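Local coordinates for Lmo2051 protein (Listeria monocytogenes, PDB 3I18) that is probably a membrane-bound, ATP-dependent serine protease of the peptidase S16 (Lon) family, represented here by its PDZ domain, at residues A[13-16]-A[17-20]; A[42-45]-A[46-50]; A[75-79]-A[80-84]. All coordinates share one frame; numbering follows the deposited sequence.

Interaction 1: residues A[13-16]-A[17-20]; sequences SVKD and DVPA
Lys15 and Val18 meet across a type I beta turn whose first and last residues they are. The apolar contacts come first. Val18 lies across the aliphatic part of the lysine chain: its CG2 lies 3.5 Å from Lys15 CB, while CG1 packs 3.7 Å from Lys15 CD, so both methyls lean on methylene carbons and the side chains run across each other at a slant. CG2 is also tight against the backbone, 3.2 Å from Lys15 O; with chi1 at -61° this methyl is wedged between Val18's own N and carbonyl carbon, which points it back into the turn. A second apolar touch lies closer to strand 9-14, where Val14 CG1 reaches Ala20 CB at 4.0 Å and also borders the Ala20 carbonyl group.

The remaining contacts are between charged groups at the corner. Asp16 and Asp17 both fold CG over their own backbone (chi1 54° and 53°), which brings Asp16 OD1 to 4.0 Å from Asp17 OD2 with the two carboxylates steeply turned to one another. Asp16 OD1 also comes near Asp17 N, but at an angle too poor for a hydrogen bond. Lys15 NZ stands 4.9 Å from Asp17 OD2, near enough for attraction but not a salt bridge, and the lysine tail leads off from the turn.

Outside the turn, Lys15 pairs through its backbone with Gly86, Val14 packs on Ile87, and Ala20 rests against Ile72 and Ile85. The chemistry implies a bend braced by aliphatic contacts, with an acidic, exposed corner: the adjacent carboxylates probably disfavour each other, an effect that the lysine ammonium may partly offset, while contacts of aliphatic carbons join the end of the strand to the 3-10 segment that follows.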
loop_
_atom_site.group_PDB
_atom_site.type_symbol
_atom_site.label_atom_id
_atom_site.label_comp_id
_atom_site.label_asym_id
_atom_site.label_seq_id
_atom_site.Cartn_x
_atom_site.Cartn_y
_atom_site.Cartn_z
ATOM N N SER A 13 -1.017 -7.783 6.216
ATOM C CA SER A 13 -1.526 -8.932 5.481
ATOM C C SER A 13 -1.653 -8.562 4.010
ATOM O O SER A 13 -1.937 -7.412 3.682
ATOM C CB SER A 13 -2.897 -9.345 6.012
ATOM O OG SER A 13 -3.459 -10.370 5.210
ATOM N N VAL A 14 -1.448 -9.543 3.137
ATOM C CA VAL A 14 -1.537 -9.337 1.698
ATOM C C VAL A 14 -2.412 -10.434 1.096
ATOM O O VAL A 14 -2.199 -11.614 1.374
ATOM C CB VAL A 14 -0.133 -9.412 1.038
ATOM C CG1 VAL A 14 -0.230 -9.067 -0.436
ATOM C CG2 VAL A 14 0.838 -8.459 1.748
ATOM N N LYS A 15 -3.413 -10.062 0.300
ATOM C CA LYS A 15 -4.266 -11.071 -0.339
ATOM C C LYS A 15 -3.362 -11.938 -1.211
ATOM O O LYS A 15 -2.574 -11.417 -1.992
ATOM C CB LYS A 15 -5.319 -10.409 -1.228
ATOM C CG LYS A 15 -6.550 -9.895 -0.508
ATOM C CD LYS A 15 -7.424 -9.117 -1.479
ATOM C CE LYS A 15 -8.799 -8.859 -0.910
ATOM N NZ LYS A 15 -9.586 -10.120 -0.844
ATOM N N ASP A 16 -3.495 -13.256 -1.100
ATOM C CA ASP A 16 -2.656 -14.176 -1.865
ATOM C C ASP A 16 -3.042 -14.377 -3.327
ATOM O O ASP A 16 -2.348 -15.084 -4.057
ATOM C CB ASP A 16 -2.621 -15.542 -1.178
ATOM C CG ASP A 16 -4.005 -16.098 -0.924
ATOM O OD1 ASP A 16 -4.870 -15.986 -1.824
ATOM O OD2 ASP A 16 -4.231 -16.660 0.170
ATOM N N ASP A 17 -4.135 -13.761 -3.759
ATOM C CA ASP A 17 -4.583 -13.916 -5.141
ATOM C C ASP A 17 -4.659 -12.599 -5.906
ATOM O O ASP A 17 -5.437 -12.464 -6.851
ATOM C CB ASP A 17 -5.949 -14.604 -5.158
ATOM C CG ASP A 17 -6.964 -13.899 -4.279
ATOM O OD1 ASP A 17 -8.127 -14.358 -4.230
ATOM O OD2 ASP A 17 -6.595 -12.889 -3.637
ATOM N N VAL A 18 -3.854 -11.626 -5.492
ATOM C CA VAL A 18 -3.836 -10.323 -6.152
ATOM C C VAL A 18 -2.410 -9.975 -6.570
ATOM O O VAL A 18 -1.450 -10.540 -6.049
ATOM C CB VAL A 18 -4.357 -9.213 -5.218
ATOM C CG1 VAL A 18 -5.801 -9.497 -4.826
ATOM C CG2 VAL A 18 -3.480 -9.121 -3.977
ATOM N N PRO A 19 -2.257 -9.043 -7.524
ATOM C CA PRO A 19 -0.920 -8.658 -7.974
ATOM C C PRO A 19 0.029 -8.308 -6.833
ATOM O O PRO A 19 1.217 -8.621 -6.892
ATOM C CB PRO A 19 -1.201 -7.475 -8.889
ATOM C CG PRO A 19 -2.506 -7.871 -9.526
ATOM C CD PRO A 19 -3.296 -8.382 -8.335
ATOM N N ALA A 20 -0.489 -7.661 -5.794
ATOM C CA ALA A 20 0.348 -7.285 -4.658
ATOM C C ALA A 20 1.084 -8.479 -4.039
ATOM O O ALA A 20 2.196 -8.332 -3.535
ATOM C CB ALA A 20 -0.497 -6.581 -3.597
#

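Interaction 2: residues A[42-45]-A[46-50]; sequences QEFI and DYIHS
Phe44 and His49 each carry an isoleucine methyl from the adjoining helical turn over one ring face. Ile48 CD1 sits over the Phe44 ring, 3.9 Å from its centroid and 27° off the normal, leaning to the CE1 side, where the gap is 3.5 Å. Over the imidazole lies Ile45 CG2, 3.7 Å from the centroid and displaced toward the NE2 and CE1 rim; the two side chains run alongside each other in the same direction. In Ile45 this methyl is anti to the backbone N (chi1, measured to CG1, is -61°), which sends it along the helix toward His49. Both are CH-pi contacts. The Tyr47 ring has Ser50 OG above one face, off toward the rim.

Beneath the side chains runs regular helical backbone bonding. Asp46 N to Gln42 O (2.8 Å), Tyr47 N to Glu43 O, Ile48 N to Phe44 O and His49 N to Ile45 O (3.0 Å) are all i to i+4 bonds. Further on, Tyr47 O accepts from Ser50 N and, in its carbonyl plane, from Ser50 OG at 2.5 Å, so the backbone N and the hydroxyl of Ser50 both grip this one carbonyl oxygen.

Within the fold, Phe44 and Ile48 face inward onto Ile33 of strand 29-33 and Ile85 of strand 83-89, and the Phe44 ring also meets Phe38. Tyr47 hydrogen-bonds through OH to Asp34. Ile45 and His49 form another flank of helix 41-49: Ile45 touches His100 of the C-terminal histidine tag, and His49 touches Thr82 before strand 83-89.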
loop_
_atom_site.group_PDB
_atom_site.type_symbol
_atom_site.label_atom_id
_atom_site.label_comp_id
_atom_site.label_asym_id
_atom_site.label_seq_id
_atom_site.Cartn_x
_atom_site.Cartn_y
_atom_site.Cartn_z
ATOM N N GLN A 42 -4.258 7.493 6.498
ATOM C CA GLN A 42 -5.432 8.094 5.884
ATOM C C GLN A 42 -5.108 8.729 4.541
ATOM O O GLN A 42 -5.851 8.555 3.571
ATOM C CB GLN A 42 -6.051 9.138 6.818
ATOM C CG GLN A 42 -6.615 8.528 8.087
ATOM C CD GLN A 42 -7.713 7.520 7.797
ATOM O OE1 GLN A 42 -8.008 6.648 8.620
ATOM N NE2 GLN A 42 -8.333 7.639 6.625
ATOM N N GLU A 43 -4.002 9.466 4.477
ATOM C CA GLU A 43 -3.617 10.105 3.221
ATOM C C GLU A 43 -3.273 9.035 2.191
ATOM O O GLU A 43 -3.606 9.161 1.010
ATOM C CB GLU A 43 -2.405 11.025 3.406
ATOM C CG GLU A 43 -2.038 11.713 2.093
ATOM C CD GLU A 43 -0.731 12.476 2.117
ATOM O OE1 GLU A 43 -0.239 12.797 1.009
ATOM O OE2 GLU A 43 -0.199 12.763 3.216
ATOM N N PHE A 44 -2.591 7.992 2.648
ATOM C CA PHE A 44 -2.197 6.882 1.785
ATOM C C PHE A 44 -3.445 6.233 1.191
ATOM O O PHE A 44 -3.534 6.015 -0.020
ATOM C CB PHE A 44 -1.383 5.878 2.608
ATOM C CG PHE A 44 -1.016 4.619 1.872
ATOM C CD1 PHE A 44 -1.709 3.438 2.107
ATOM C CD2 PHE A 44 0.078 4.594 1.013
ATOM C CE1 PHE A 44 -1.313 2.248 1.498
ATOM C CE2 PHE A 44 0.483 3.411 0.398
ATOM C CZ PHE A 44 -0.207 2.238 0.642
ATOM N N ILE A 45 -4.425 5.958 2.041
ATOM C CA ILE A 45 -5.665 5.339 1.585
ATOM C C ILE A 45 -6.445 6.282 0.679
ATOM O O ILE A 45 -6.934 5.867 -0.370
ATOM C CB ILE A 45 -6.550 4.931 2.779
ATOM C CG1 ILE A 45 -5.804 3.907 3.637
ATOM C CG2 ILE A 45 -7.870 4.345 2.279
ATOM C CD1 ILE A 45 -6.421 3.687 5.001
ATOM N N ASP A 46 -6.572 7.546 1.079
ATOM C CA ASP A 46 -7.299 8.516 0.256
ATOM C C ASP A 46 -6.726 8.546 -1.152
ATOM O O ASP A 46 -7.465 8.594 -2.133
ATOM C CB ASP A 46 -7.198 9.936 0.828
ATOM C CG ASP A 46 -8.019 10.131 2.080
ATOM O OD1 ASP A 46 -9.058 9.456 2.236
ATOM O OD2 ASP A 46 -7.627 10.984 2.904
ATOM N N TYR A 47 -5.399 8.531 -1.244
ATOM C CA TYR A 47 -4.745 8.584 -2.538
ATOM C C TYR A 47 -5.125 7.400 -3.412
ATOM O O TYR A 47 -5.479 7.575 -4.582
ATOM C CB TYR A 47 -3.227 8.646 -2.366
ATOM C CG TYR A 47 -2.514 8.758 -3.685
ATOM C CD1 TYR A 47 -2.030 7.622 -4.338
ATOM C CD2 TYR A 47 -2.387 9.994 -4.321
ATOM C CE1 TYR A 47 -1.445 7.718 -5.595
ATOM C CE2 TYR A 47 -1.802 10.101 -5.577
ATOM C CZ TYR A 47 -1.337 8.960 -6.208
ATOM O OH TYR A 47 -0.791 9.053 -7.467
ATOM N N ILE A 48 -5.069 6.199 -2.842
ATOM C CA ILE A 48 -5.415 4.990 -3.583
ATOM C C ILE A 48 -6.853 5.105 -4.083
ATOM O O ILE A 48 -7.135 4.819 -5.247
ATOM C CB ILE A 48 -5.263 3.730 -2.689
ATOM C CG1 ILE A 48 -3.783 3.528 -2.319
ATOM C CG2 ILE A 48 -5.799 2.515 -3.419
ATOM C CD1 ILE A 48 -3.549 2.515 -1.217
ATOM N N HIS A 49 -7.753 5.551 -3.207
ATOM C CA HIS A 49 -9.163 5.700 -3.573
ATOM C C HIS A 49 -9.398 6.735 -4.669
ATOM O O HIS A 49 -10.460 6.746 -5.290
ATOM C CB HIS A 49 -10.009 6.074 -2.354
ATOM C CG HIS A 49 -10.156 4.974 -1.349
ATOM N ND1 HIS A 49 -11.052 5.039 -0.305
ATOM C CD2 HIS A 49 -9.524 3.781 -1.227
ATOM C CE1 HIS A 49 -10.970 3.935 0.416
ATOM N NE2 HIS A 49 -10.050 3.154 -0.123
ATOM N N SER A 50 -8.424 7.610 -4.903
ATOM C CA SER A 50 -8.568 8.623 -5.939
ATOM C C SER A 50 -8.207 8.026 -7.291
ATOM O O SER A 50 -8.330 8.675 -8.332
ATOM C CB SER A 50 -7.674 9.840 -5.643
ATOM O OG SER A 50 -6.297 9.578 -5.876
#

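Interaction 3: residues A[75-79]-A[80-84]; sequences TAIDK and KGTPG
Thr75 and Gly84 form the hydrogen-bonded pair near the end of the beta hairpin of strands 66-76 and 83-89; the non-hydrogen-bonded pair Ala76-Pro83 follows it before the chain loops round a type I turn from Asp78 to Gly81. The antiparallel Thr75-Gly84 pair has Thr75 N to Gly84 O and Gly84 N to Thr75 O, both 2.9 Å. A third backbone bond, Ile77 N to Thr82 O at 2.8 Å, is almost straight (174°) and carries the pairing past the strand ends.

Asp78 organises the turn. Its OD1 accepts Thr82 OG1 at 2.6 Å and its OD2 accepts Thr82 N at 2.8 Å, each from the syn side but tilted out of the carboxylate plane, the N-H more than the hydroxyl (35° against 22°), so one threonine engages both carboxylate oxygens; Lys80 N adds a weak bond to OD2. Gly81 N closes the turn to Asp78 O at 3.0 Å, approaching from above the carbonyl plane, and Gly81 takes the positive phi that brings the chain back.

Ile77 reaches across to the returning chain: CD1 presses tightly on Thr82 CB at 3.5 Å, and CG2 lies 3.6 Å from Gly84 CA, where glycine presents no side chain.

A loop running into a Thr-Pro-Gly-Ile-Gly-Ile strand start is consistent with the carboxylate-binding loop of PDZ domains, here at the permuted position common in bacterial members.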
loop_
_atom_site.group_PDB
_atom_site.type_symbol
_atom_site.label_atom_id
_atom_site.label_comp_id
_atom_site.label_asym_id
_atom_site.label_seq_id
_atom_site.Cartn_x
_atom_site.Cartn_y
_atom_site.Cartn_z
ATOM N N THR A 75 -6.605 -3.457 -7.706
ATOM C CA THR A 75 -7.711 -4.369 -7.953
ATOM C C THR A 75 -8.894 -3.845 -7.149
ATOM O O THR A 75 -8.779 -2.818 -6.486
ATOM C CB THR A 75 -7.344 -5.810 -7.511
ATOM O OG1 THR A 75 -8.372 -6.719 -7.927
ATOM C CG2 THR A 75 -7.166 -5.879 -6.002
ATOM N N ALA A 76 -10.036 -4.515 -7.224
ATOM C CA ALA A 76 -11.200 -4.074 -6.466
ATOM C C ALA A 76 -11.093 -4.696 -5.076
ATOM O O ALA A 76 -10.881 -5.905 -4.963
ATOM C CB ALA A 76 -12.481 -4.547 -7.159
ATOM N N ILE A 77 -11.223 -3.897 -4.016
ATOM C CA ILE A 77 -11.128 -4.473 -2.674
ATOM C C ILE A 77 -12.462 -4.637 -1.961
ATOM O O ILE A 77 -12.505 -5.108 -0.823
ATOM C CB ILE A 77 -10.130 -3.697 -1.748
ATOM C CG1 ILE A 77 -10.410 -2.195 -1.775
ATOM C CG2 ILE A 77 -8.697 -4.006 -2.149
ATOM C CD1 ILE A 77 -11.633 -1.794 -0.966
ATOM N N ASP A 78 -13.554 -4.257 -2.615
ATOM C CA ASP A 78 -14.876 -4.438 -2.021
ATOM C C ASP A 78 -15.946 -4.538 -3.104
ATOM O O ASP A 78 -15.695 -4.213 -4.265
ATOM C CB ASP A 78 -15.192 -3.321 -1.009
ATOM C CG ASP A 78 -15.343 -1.960 -1.649
ATOM O OD1 ASP A 78 -15.272 -0.950 -0.910
ATOM O OD2 ASP A 78 -15.544 -1.893 -2.873
ATOM N N LYS A 79 -17.131 -5.011 -2.729
ATOM C CA LYS A 79 -18.214 -5.187 -3.688
ATOM C C LYS A 79 -18.678 -3.891 -4.350
ATOM O O LYS A 79 -19.389 -3.927 -5.355
ATOM C CB LYS A 79 -19.399 -5.898 -3.019
ATOM C CG LYS A 79 -19.978 -5.180 -1.818
ATOM C CD LYS A 79 -21.133 -5.967 -1.222
ATOM C CE LYS A 79 -21.769 -5.202 -0.080
ATOM N NZ LYS A 79 -22.280 -3.877 -0.540
ATOM N N LYS A 80 -18.262 -2.752 -3.802
ATOM C CA LYS A 80 -18.636 -1.458 -4.362
ATOM C C LYS A 80 -17.641 -0.978 -5.413
ATOM O O LYS A 80 -17.835 0.071 -6.022
ATOM C CB LYS A 80 -18.770 -0.410 -3.251
ATOM C CG LYS A 80 -20.001 -0.605 -2.377
ATOM C CD LYS A 80 -21.267 -0.645 -3.224
ATOM C CE LYS A 80 -22.493 -0.954 -2.382
ATOM N NZ LYS A 80 -23.715 -1.094 -3.224
ATOM N N GLY A 81 -16.569 -1.741 -5.617
ATOM C CA GLY A 81 -15.586 -1.372 -6.622
ATOM C C GLY A 81 -14.468 -0.450 -6.163
ATOM O O GLY A 81 -13.754 0.120 -6.992
ATOM N N THR A 82 -14.308 -0.303 -4.854
ATOM C CA THR A 82 -13.259 0.562 -4.311
ATOM C C THR A 82 -11.895 0.014 -4.715
ATOM O O THR A 82 -11.624 -1.162 -4.532
ATOM C CB THR A 82 -13.339 0.616 -2.781
ATOM O OG1 THR A 82 -14.638 1.079 -2.382
ATOM C CG2 THR A 82 -12.279 1.555 -2.233
ATOM N N PRO A 83 -11.018 0.863 -5.277
ATOM C CA PRO A 83 -9.680 0.440 -5.708
ATOM C C PRO A 83 -8.802 0.163 -4.494
ATOM O O PRO A 83 -8.944 0.827 -3.471
ATOM C CB PRO A 83 -9.166 1.649 -6.505
ATOM C CG PRO A 83 -10.405 2.469 -6.800
ATOM C CD PRO A 83 -11.225 2.291 -5.556
ATOM N N GLY A 84 -7.904 -0.812 -4.611
ATOM C CA GLY A 84 -7.018 -1.138 -3.512
ATOM C C GLY A 84 -5.829 -1.975 -3.951
ATOM O O GLY A 84 -5.837 -2.570 -5.027
#

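How the interactions relate
Interactions 1 and 3 meet on the same sheet, where strands 9-14 and 83-89 are neighbours: their centres are 13 Å apart, and Val18 CG1 touches Thr75 CG2 at 4.0 Å. Interaction 2 packs against residues 82-84 of interaction 3, also about 13 Å between centres, with His49 NE2 3.5 Å from Thr82 CG2 and Ile48 CG2 3.6 Å from Pro83 O. Interactions 1 and 2 lie on opposite sides of the chain's centre, about 18 Å apart between centres, and do not touch. By analogy with other PDZ domains, the peptide groove would probably run between helix 41-49 and strand 83-89, with residues 80-84 near its end.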